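Local coordinates for McyG protein (Microcystis aeruginosa PCC 7806, PDB 4R0M) that binds phenylalanyl-adenylate in its adenylation domain, which, joined to a peptidyl carrier domain, probably activates the starter acid in microcystin synthesis, at residues 113-121 and 141-150; 127-138 and 149-157. All coordinates share one frame; numbering follows the deposited sequence.

Interaction 1: 113-121 and 141-150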
loop_
_atom_site.group_PDB
_atom_site.type_symbol
_atom_site.label_atom_id
_atom_site.label_comp_id
_atom_site.label_asym_id
_atom_site.label_seq_id
_atom_site.Cartn_x
_atom_site.Cartn_y
_atom_site.Cartn_z
ATOM N N VAL A 113 4.038 -6.945 -15.347
ATOM C CA VAL A 113 4.834 -7.878 -16.152
ATOM C C VAL A 113 6.283 -7.397 -16.271
ATOM O O VAL A 113 7.215 -8.194 -16.143
ATOM C CB VAL A 113 4.206 -8.099 -17.553
ATOM C CG1 VAL A 113 5.219 -8.666 -18.542
ATOM C CG2 VAL A 113 2.996 -9.015 -17.454
ATOM N N LYS A 114 6.459 -6.094 -16.503
ATOM C CA LYS A 114 7.787 -5.482 -16.623
ATOM C C LYS A 114 8.568 -5.561 -15.314
ATOM O O LYS A 114 9.766 -5.843 -15.317
ATOM C CB LYS A 114 7.680 -4.022 -17.077
ATOM C CG LYS A 114 7.325 -3.850 -18.546
ATOM C CD LYS A 114 6.862 -2.431 -18.852
ATOM C CE LYS A 114 6.290 -2.332 -20.260
ATOM N NZ LYS A 114 5.697 -0.993 -20.537
ATOM N N LYS A 115 7.878 -5.314 -14.204
ATOM C CA LYS A 115 8.481 -5.385 -12.877
ATOM C C LYS A 115 8.969 -6.806 -12.584
ATOM O O LYS A 115 10.104 -6.998 -12.148
ATOM C CB LYS A 115 7.485 -4.921 -11.814
ATOM C CG LYS A 115 8.127 -4.450 -10.520
ATOM C CD LYS A 115 7.066 -4.099 -9.492
ATOM C CE LYS A 115 7.673 -3.408 -8.285
ATOM N NZ LYS A 115 6.649 -3.135 -7.241
ATOM N N LEU A 116 8.110 -7.791 -12.848
ATOM C CA LEU A 116 8.457 -9.200 -12.677
ATOM C C LEU A 116 9.727 -9.569 -13.444
ATOM O O LEU A 116 10.627 -10.198 -12.885
ATOM C CB LEU A 116 7.289 -10.102 -13.098
ATOM C CG LEU A 116 7.536 -11.607 -13.262
ATOM C CD1 LEU A 116 7.912 -12.280 -11.946
ATOM C CD2 LEU A 116 6.317 -12.274 -13.881
ATOM N N GLU A 117 9.794 -9.167 -14.714
ATOM C CA GLU A 117 10.957 -9.440 -15.562
ATOM C C GLU A 117 12.208 -8.695 -15.100
ATOM O O GLU A 117 13.302 -9.262 -15.103
ATOM C CB GLU A 117 10.653 -9.122 -17.032
ATOM C CG GLU A 117 9.645 -10.071 -17.666
ATOM C CD GLU A 117 9.355 -9.771 -19.126
ATOM O OE1 GLU A 117 10.018 -8.897 -19.720
ATOM O OE2 GLU A 117 8.454 -10.422 -19.690
ATOM N N ASN A 118 12.042 -7.432 -14.706
ATOM C CA ASN A 118 13.164 -6.616 -14.234
ATOM C C ASN A 118 13.762 -7.144 -12.935
ATOM O O ASN A 118 14.978 -7.304 -12.828
ATOM C CB ASN A 118 12.757 -5.145 -14.073
ATOM C CG ASN A 118 12.665 -4.408 -15.402
ATOM O OD1 ASN A 118 13.251 -4.820 -16.404
ATOM N ND2 ASN A 118 11.927 -3.303 -15.410
ATOM N N VAL A 119 12.896 -7.417 -11.960
ATOM C CA VAL A 119 13.308 -7.968 -10.672
ATOM C C VAL A 119 13.987 -9.324 -10.876
ATOM O O VAL A 119 15.030 -9.597 -10.278
ATOM C CB VAL A 119 12.111 -8.078 -9.694
ATOM C CG1 VAL A 119 12.482 -8.868 -8.447
ATOM C CG2 VAL A 119 11.608 -6.693 -9.314
ATOM N N TRP A 120 13.399 -10.151 -11.741
ATOM C CA TRP A 120 13.954 -11.462 -12.093
ATOM C C TRP A 120 15.368 -11.363 -12.601
ATOM O O TRP A 120 16.215 -12.187 -12.250
ATOM C CB TRP A 120 13.056 -12.145 -13.119
ATOM C CG TRP A 120 13.482 -13.532 -13.534
ATOM C CD1 TRP A 120 13.286 -14.728 -12.847
ATOM C CD2 TRP A 120 14.162 -13.919 -14.778
ATOM N NE1 TRP A 120 13.794 -15.791 -13.552
ATOM C CE2 TRP A 120 14.333 -15.377 -14.718
ATOM C CE3 TRP A 120 14.636 -13.230 -15.890
ATOM C CZ2 TRP A 120 14.951 -16.088 -15.738
ATOM C CZ3 TRP A 120 15.258 -13.958 -16.911
ATOM C CH2 TRP A 120 15.410 -15.350 -16.834
ATOM N N LYS A 121 15.633 -10.349 -13.423
ATOM C CA LYS A 121 16.974 -10.107 -13.957
ATOM C C LYS A 121 17.927 -9.564 -12.888
ATOM O O LYS A 121 19.090 -9.965 -12.828
ATOM C CB LYS A 121 16.915 -9.167 -15.168
ATOM C CG LYS A 121 16.322 -9.818 -16.410
ATOM C CD LYS A 121 15.973 -8.805 -17.493
ATOM C CE LYS A 121 15.279 -9.487 -18.664
ATOM N NZ LYS A 121 15.112 -8.585 -19.841
ATOM N N LEU A 141 4.706 -16.735 -20.675
ATOM C CA LEU A 141 5.466 -15.490 -20.769
ATOM C C LEU A 141 6.968 -15.754 -20.897
ATOM O O LEU A 141 7.656 -15.089 -21.674
ATOM C CB LEU A 141 5.175 -14.603 -19.550
ATOM C CG LEU A 141 5.958 -13.303 -19.325
ATOM C CD1 LEU A 141 5.653 -12.257 -20.393
ATOM C CD2 LEU A 141 5.674 -12.749 -17.936
ATOM N N GLY A 142 7.463 -16.728 -20.136
ATOM C CA GLY A 142 8.875 -17.103 -20.164
ATOM C C GLY A 142 9.325 -17.655 -21.503
ATOM O O GLY A 142 10.387 -17.283 -22.006
ATOM N N THR A 143 8.515 -18.541 -22.076
ATOM C CA THR A 143 8.817 -19.149 -23.373
ATOM C C THR A 143 8.649 -18.154 -24.529
ATOM O O THR A 143 9.485 -18.106 -25.434
ATOM C CB THR A 143 7.968 -20.413 -23.628
ATOM O OG1 THR A 143 6.609 -20.163 -23.258
ATOM C CG2 THR A 143 8.496 -21.589 -22.812
ATOM N N TYR A 144 7.581 -17.358 -24.477
ATOM C CA TYR A 144 7.300 -16.334 -25.489
ATOM C C TYR A 144 8.358 -15.236 -25.554
ATOM O O TYR A 144 8.715 -14.781 -26.641
ATOM C CB TYR A 144 5.918 -15.715 -25.258
ATOM C CG TYR A 144 4.802 -16.363 -26.050
ATOM C CD1 TYR A 144 4.516 -17.724 -25.914
ATOM C CD2 TYR A 144 4.021 -15.609 -26.929
ATOM C CE1 TYR A 144 3.493 -18.317 -26.638
ATOM C CE2 TYR A 144 2.994 -16.192 -27.658
ATOM C CZ TYR A 144 2.735 -17.545 -27.508
ATOM O OH TYR A 144 1.717 -18.126 -28.229
ATOM N N SER A 145 8.847 -14.809 -24.392
ATOM C CA SER A 145 9.898 -13.793 -24.322
ATOM C C SER A 145 11.290 -14.418 -24.218
ATOM O O SER A 145 12.269 -13.718 -23.957
ATOM C CB SER A 145 9.647 -12.829 -23.157
ATOM O OG SER A 145 8.531 -11.996 -23.422
ATOM N N HIS A 146 11.360 -15.734 -24.422
ATOM C CA HIS A 146 12.622 -16.490 -24.468
ATOM C C HIS A 146 13.562 -16.177 -23.332
ATOM O O HIS A 146 14.744 -15.896 -23.542
ATOM C CB HIS A 146 13.314 -16.297 -25.818
ATOM C CG HIS A 146 12.624 -17.001 -26.959
ATOM N ND1 HIS A 146 11.465 -16.564 -27.484
ATOM C CD2 HIS A 146 12.971 -18.147 -27.670
ATOM C CE1 HIS A 146 11.086 -17.389 -28.478
ATOM N NE2 HIS A 146 12.008 -18.356 -28.591
ATOM N N LEU A 147 13.033 -16.233 -22.114
ATOM C CA LEU A 147 13.802 -15.904 -20.921
ATOM C C LEU A 147 14.517 -17.145 -20.397
ATOM O O LEU A 147 13.882 -18.107 -19.952
ATOM C CB LEU A 147 12.893 -15.272 -19.858
ATOM C CG LEU A 147 12.125 -14.024 -20.323
ATOM C CD1 LEU A 147 10.900 -13.759 -19.459
ATOM C CD2 LEU A 147 13.031 -12.797 -20.385
ATOM N N GLU A 148 15.846 -17.114 -20.471
ATOM C CA GLU A 148 16.690 -18.269 -20.178
ATOM C C GLU A 148 16.710 -18.620 -18.687
ATOM O O GLU A 148 17.079 -17.792 -17.850
ATOM C CB GLU A 148 18.110 -18.010 -20.693
ATOM C CG GLU A 148 19.005 -19.237 -20.775
ATOM C CD GLU A 148 20.404 -18.913 -21.278
ATOM O OE1 GLU A 148 20.808 -17.728 -21.232
ATOM O OE2 GLU A 148 21.106 -19.848 -21.722
ATOM N N GLY A 149 16.311 -19.852 -18.371
ATOM C CA GLY A 149 16.305 -20.350 -16.994
ATOM C C GLY A 149 15.028 -20.051 -16.228
ATOM O O GLY A 149 14.958 -20.274 -15.017
ATOM N N TRP A 150 14.023 -19.544 -16.941
ATOM C CA TRP A 150 12.713 -19.217 -16.384
ATOM C C TRP A 150 12.069 -20.447 -15.818
ATOM O O TRP A 150 11.770 -21.395 -16.550
ATOM C CB TRP A 150 11.844 -18.631 -17.490
ATOM C CG TRP A 150 10.558 -17.965 -17.061
ATOM C CD1 TRP A 150 9.274 -18.506 -17.078
ATOM C CD2 TRP A 150 10.380 -16.583 -16.584
ATOM N NE1 TRP A 150 8.350 -17.589 -16.648
ATOM C CE2 TRP A 150 8.944 -16.416 -16.335
ATOM C CE3 TRP A 150 11.235 -15.512 -16.339
ATOM C CZ2 TRP A 150 8.411 -15.223 -15.864
ATOM C CZ3 TRP A 150 10.685 -14.312 -15.864
ATOM C CH2 TRP A 150 9.308 -14.173 -15.633
HETATM O O HOH W 1 13.262 -18.769 -12.832
#
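Val113, Glu117 and Trp120 face Leu141, Leu147 and Trp150 in turn, each pair with its CA atoms 8.9 Å apart, so helical segment 113-121 keeps an even spacing from 141-150 although the latter leaves its helix midway. A Schellman motif ends that helix: Leu147 N bonds to Gly142 O, His146 N more weakly to Thr143 O, and His146 takes positive phi. A type II turn from Leu147 to Trp150 then brings the chain past the indole of Trp120. The two tryptophans form an edge-to-face pair, Trp150 directing the edge of its six-membered ring at the face of Trp120, with ring planes inclined at 60°. The approach is close, Trp150 CE3 standing 3.5 Å from Trp120 CE2. Trp120 reaches this place because its CG lies opposite the backbone N (chi1 -178°), which sends the ring out from the helix. Its far edge runs into the turn, where Trp120 CH2 comes to 3.1 Å from Glu148 O, and Leu147 CB packs obliquely beside it. A water joins the same two parts, accepting from Trp120 NE1 at 3.1 Å and standing within hydrogen-bonding distance of Gly149 O, to which it may donate. One turn back along the helix, Leu116 CG meets the edge of Trp150 at CH2, 3.9 Å away. Val113 CG1 and Leu141 CD1 touch tip to tip at 4.1 Å. The extended Glu117 brings one carboxylate oxygen, OE2, to 3.4 Å from Leu141 CD1, so its polar end shares a largely apolar contact. Helix 111-122 thus packs beside the end of helix 135-144 while also resting on the parallel sheet: Leu116 touches Ile74 and Gln76 of strand 72-76, and Trp120 touches Ile74 as well and, on strand 128-130, Ile128.

Interaction 2: 127-138 and 149-157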
loop_
_atom_site.group_PDB
_atom_site.type_symbol
_atom_site.label_atom_id
_atom_site.label_comp_id
_atom_site.label_asym_id
_atom_site.label_seq_id
_atom_site.Cartn_x
_atom_site.Cartn_y
_atom_site.Cartn_z
ATOM N N LEU A 127 13.863 -18.665 -8.819
ATOM C CA LEU A 127 12.636 -19.430 -8.997
ATOM C C LEU A 127 11.406 -18.579 -8.680
ATOM O O LEU A 127 11.445 -17.716 -7.799
ATOM C CB LEU A 127 12.666 -20.682 -8.108
ATOM C CG LEU A 127 11.440 -21.605 -8.044
ATOM C CD1 LEU A 127 11.249 -22.391 -9.337
ATOM C CD2 LEU A 127 11.547 -22.547 -6.853
ATOM N N ILE A 128 10.321 -18.828 -9.407
ATOM C CA ILE A 128 9.071 -18.104 -9.208
ATOM C C ILE A 128 8.011 -19.027 -8.615
ATOM O O ILE A 128 7.718 -20.089 -9.165
ATOM C CB ILE A 128 8.563 -17.467 -10.521
ATOM C CG1 ILE A 128 9.614 -16.507 -11.084
ATOM C CG2 ILE A 128 7.235 -16.747 -10.298
ATOM C CD1 ILE A 128 9.444 -16.195 -12.553
ATOM N N LEU A 129 7.463 -18.610 -7.478
ATOM C CA LEU A 129 6.377 -19.314 -6.810
ATOM C C LEU A 129 5.049 -18.778 -7.324
ATOM O O LEU A 129 4.833 -17.566 -7.352
ATOM C CB LEU A 129 6.463 -19.090 -5.298
ATOM C CG LEU A 129 7.341 -19.939 -4.369
ATOM C CD1 LEU A 129 8.803 -19.705 -4.698
ATOM C CD2 LEU A 129 7.068 -19.719 -2.890
ATOM N N SER A 130 4.162 -19.680 -7.728
ATOM C CA SER A 130 2.837 -19.290 -8.195
ATOM C C SER A 130 1.749 -20.178 -7.591
ATOM O O SER A 130 2.037 -21.042 -6.755
ATOM C CB SER A 130 2.780 -19.328 -9.724
ATOM O OG SER A 130 1.614 -18.685 -10.202
ATOM N N ASP A 131 0.502 -19.940 -7.991
ATOM C CA ASP A 131 -0.601 -20.834 -7.644
ATOM C C ASP A 131 -1.037 -21.620 -8.883
ATOM O O ASP A 131 -0.550 -21.360 -9.985
ATOM C CB ASP A 131 -1.771 -20.072 -6.992
ATOM C CG ASP A 131 -2.283 -18.913 -7.842
ATOM O OD1 ASP A 131 -2.433 -19.076 -9.071
ATOM O OD2 ASP A 131 -2.558 -17.834 -7.272
ATOM N N SER A 132 -1.946 -22.575 -8.696
ATOM C CA SER A 132 -2.381 -23.471 -9.774
ATOM C C SER A 132 -3.119 -22.765 -10.919
ATOM O O SER A 132 -3.112 -23.241 -12.055
ATOM C CB SER A 132 -3.237 -24.607 -9.212
ATOM O OG SER A 132 -2.497 -25.376 -8.282
ATOM N N GLU A 133 -3.749 -21.634 -10.609
ATOM C CA GLU A 133 -4.478 -20.853 -11.604
ATOM C C GLU A 133 -3.535 -20.099 -12.555
ATOM O O GLU A 133 -3.793 -20.022 -13.758
ATOM C CB GLU A 133 -5.435 -19.874 -10.907
ATOM C CG GLU A 133 -6.555 -19.342 -11.793
ATOM C CD GLU A 133 -7.258 -18.128 -11.203
ATOM O OE1 GLU A 133 -6.567 -17.179 -10.769
ATOM O OE2 GLU A 133 -8.510 -18.115 -11.185
ATOM N N LEU A 134 -2.442 -19.565 -12.011
ATOM C CA LEU A 134 -1.543 -18.678 -12.757
ATOM C C LEU A 134 -0.322 -19.358 -13.367
ATOM O O LEU A 134 0.325 -18.785 -14.245
ATOM C CB LEU A 134 -1.075 -17.522 -11.866
ATOM C CG LEU A 134 -2.095 -16.476 -11.412
ATOM C CD1 LEU A 134 -1.545 -15.716 -10.219
ATOM C CD2 LEU A 134 -2.459 -15.522 -12.541
ATOM N N ILE A 135 -0.010 -20.567 -12.899
ATOM C CA ILE A 135 1.210 -21.290 -13.295
ATOM C C ILE A 135 1.459 -21.302 -14.813
ATOM O O ILE A 135 2.562 -20.986 -15.267
ATOM C CB ILE A 135 1.249 -22.729 -12.694
ATOM C CG1 ILE A 135 2.554 -23.453 -13.040
ATOM C CG2 ILE A 135 0.044 -23.562 -13.119
ATOM C CD1 ILE A 135 3.632 -23.317 -11.988
ATOM N N THR A 136 0.426 -21.639 -15.583
ATOM C CA THR A 136 0.545 -21.805 -17.034
ATOM C C THR A 136 0.818 -20.481 -17.755
ATOM O O THR A 136 1.667 -20.423 -18.649
ATOM C CB THR A 136 -0.712 -22.484 -17.625
ATOM O OG1 THR A 136 -1.087 -23.594 -16.799
ATOM C CG2 THR A 136 -0.449 -22.980 -19.046
ATOM N N GLU A 137 0.102 -19.431 -17.353
ATOM C CA GLU A 137 0.258 -18.090 -17.929
ATOM C C GLU A 137 1.671 -17.545 -17.747
ATOM O O GLU A 137 2.232 -16.943 -18.662
ATOM C CB GLU A 137 -0.733 -17.109 -17.297
ATOM C CG GLU A 137 -2.195 -17.406 -17.568
ATOM C CD GLU A 137 -3.121 -16.656 -16.629
ATOM O OE1 GLU A 137 -2.944 -15.429 -16.460
ATOM O OE2 GLU A 137 -4.030 -17.297 -16.059
ATOM N N ILE A 138 2.233 -17.758 -16.557
ATOM C CA ILE A 138 3.548 -17.227 -16.207
ATOM C C ILE A 138 4.669 -17.977 -16.933
ATOM O O ILE A 138 5.660 -17.368 -17.342
ATOM C CB ILE A 138 3.754 -17.196 -14.672
ATOM C CG1 ILE A 138 2.677 -16.316 -14.023
ATOM C CG2 ILE A 138 5.144 -16.681 -14.311
ATOM C CD1 ILE A 138 2.614 -16.393 -12.511
ATOM N N GLY A 149 16.311 -19.852 -18.371
ATOM C CA GLY A 149 16.305 -20.350 -16.994
ATOM C C GLY A 149 15.028 -20.051 -16.228
ATOM O O GLY A 149 14.958 -20.274 -15.017
ATOM N N TRP A 150 14.023 -19.544 -16.941
ATOM C CA TRP A 150 12.713 -19.217 -16.384
ATOM C C TRP A 150 12.069 -20.447 -15.818
ATOM O O TRP A 150 11.770 -21.395 -16.550
ATOM C CB TRP A 150 11.844 -18.631 -17.490
ATOM C CG TRP A 150 10.558 -17.965 -17.061
ATOM C CD1 TRP A 150 9.274 -18.506 -17.078
ATOM C CD2 TRP A 150 10.380 -16.583 -16.584
ATOM N NE1 TRP A 150 8.350 -17.589 -16.648
ATOM C CE2 TRP A 150 8.944 -16.416 -16.335
ATOM C CE3 TRP A 150 11.235 -15.512 -16.339
ATOM C CZ2 TRP A 150 8.411 -15.223 -15.864
ATOM C CZ3 TRP A 150 10.685 -14.312 -15.864
ATOM C CH2 TRP A 150 9.308 -14.173 -15.633
ATOM N N GLN A 151 11.865 -20.446 -14.503
ATOM C CA GLN A 151 11.261 -21.580 -13.804
ATOM C C GLN A 151 10.140 -21.132 -12.879
ATOM O O GLN A 151 10.302 -20.193 -12.095
ATOM C CB GLN A 151 12.317 -22.363 -13.016
ATOM C CG GLN A 151 13.016 -23.455 -13.814
ATOM C CD GLN A 151 12.136 -24.675 -14.057
ATOM O OE1 GLN A 151 11.291 -25.031 -13.228
ATOM N NE2 GLN A 151 12.337 -25.329 -15.197
ATOM N N VAL A 152 9.003 -21.813 -12.984
ATOM C CA VAL A 152 7.835 -21.520 -12.160
ATOM C C VAL A 152 7.324 -22.810 -11.524
ATOM O O VAL A 152 7.274 -23.855 -12.178
ATOM C CB VAL A 152 6.693 -20.865 -12.977
ATOM C CG1 VAL A 152 5.686 -20.198 -12.048
ATOM C CG2 VAL A 152 7.239 -19.845 -13.970
ATOM N N ILE A 153 6.953 -22.736 -10.248
ATOM C CA ILE A 153 6.374 -23.881 -9.546
ATOM C C ILE A 153 5.183 -23.458 -8.678
ATOM O O ILE A 153 5.188 -22.382 -8.078
ATOM C CB ILE A 153 7.441 -24.663 -8.730
ATOM C CG1 ILE A 153 6.874 -26.001 -8.238
ATOM C CG2 ILE A 153 8.004 -23.820 -7.586
ATOM C CD1 ILE A 153 7.923 -27.019 -7.846
ATOM N N SER A 154 4.156 -24.302 -8.636
ATOM C CA SER A 154 2.981 -24.030 -7.814
ATOM C C SER A 154 3.223 -24.435 -6.362
ATOM O O SER A 154 3.982 -25.371 -6.085
ATOM C CB SER A 154 1.748 -24.747 -8.370
ATOM O OG SER A 154 1.847 -26.147 -8.184
ATOM N N VAL A 155 2.571 -23.723 -5.444
ATOM C CA VAL A 155 2.625 -24.042 -4.018
ATOM C C VAL A 155 2.072 -25.450 -3.758
ATOM O O VAL A 155 2.617 -26.193 -2.939
ATOM C CB VAL A 155 1.873 -22.986 -3.172
ATOM C CG1 VAL A 155 1.846 -23.378 -1.701
ATOM C CG2 VAL A 155 2.515 -21.617 -3.336
ATOM N N ASN A 156 1.011 -25.813 -4.479
ATOM C CA ASN A 156 0.393 -27.134 -4.359
ATOM C C ASN A 156 1.271 -28.300 -4.815
ATOM O O ASN A 156 1.086 -29.429 -4.357
ATOM C CB ASN A 156 -0.965 -27.170 -5.069
ATOM C CG ASN A 156 -2.074 -26.543 -4.240
ATOM O OD1 ASN A 156 -2.941 -25.847 -4.772
ATOM N ND2 ASN A 156 -2.055 -26.787 -2.931
ATOM N N GLU A 157 2.217 -28.033 -5.711
ATOM C CA GLU A 157 3.203 -29.043 -6.087
ATOM C C GLU A 157 4.246 -29.209 -4.980
ATOM O O GLU A 157 4.718 -30.319 -4.728
ATOM C CB GLU A 157 3.878 -28.702 -7.417
ATOM C CG GLU A 157 4.543 -29.902 -8.081
ATOM C CD GLU A 157 5.557 -29.521 -9.144
ATOM O OE1 GLU A 157 5.326 -28.539 -9.883
ATOM O OE2 GLU A 157 6.592 -30.215 -9.248
HETATM O O HOH W 2 -0.556 -23.774 -5.936
#
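Ile128 CD1 sits over one face of the Trp150 indole as a CH-pi contact, 3.7 Å from the centroid of the six-membered ring and 14° off its normal. Gly142 CA and Leu147 CD1 lie on the opposite face, so the ring is held from both sides; the lack of a side chain on Gly142 lets backbone come that near. At the edge, Trp150 NE1 donates to Ile138 O at 2.8 Å, approaching from above the carbonyl plane, 42° out of it. Ile128 delivers its CD1 methyl with CG1 opposite the carbonyl carbon (chi1 -59°), while CG2 only brushes Val152 CG1. Strands 128-130 and 152-154 run parallel through the usual staggered ladder: Ile128 N to Gln151 O, Ile153 N to Ile128 O, Ser130 N to Ile153 O and Val155 N to Ser130 O. Helix 135-144 crosses over the face that carries Ile128 and Val152, with Ile135 CD1 3.7 Å from Val152 CG1 and Ile138 CG2 3.8 Å from Val152 CG2. On the other face Leu127 CD2 meets Ile153 CG2 at 3.8 Å. Leu129, on that face, and Val155, which opens the following helix, lean on helices 48-64 and 80-93. Ser154, ending strand 152-154, is that helix's N-cap, its OG accepting from Glu157 N at 3.1 Å. Asp131 OD1 accepts from Leu134 N in an Asx motif, and its OD2 from Ala78 N and Lys79 N; these amide donors would be expected to stabilise the carboxylate as an anion. The chemistry is thus divided: backbone bonds fix the strand register, apolar branches join sheet to helix, and one indole N-H ties the strand's approach to a carbonyl within helix 135-144.

The two interactions alternate along the chain: helix 111-122 leads into strand 128-130, helix 135-144 follows, and the chain returns through the turn to strand 152-154. Their centres lie 13 Å apart on the same side of the chain's centre, and both use helix 135-144, Gly149 and Trp150. They also touch directly, Trp120 CD1 lying 4.1 Å from Ile128 CD1. Interaction 2 builds the beta-alpha-beta unit that places 152-154 at the border of the four-stranded parallel sheet; interaction 1 sets helix 111-122 beside that unit's helix. Together they form a layered helix-and-sheet region within the AMP-binding, adenylating part of McyG.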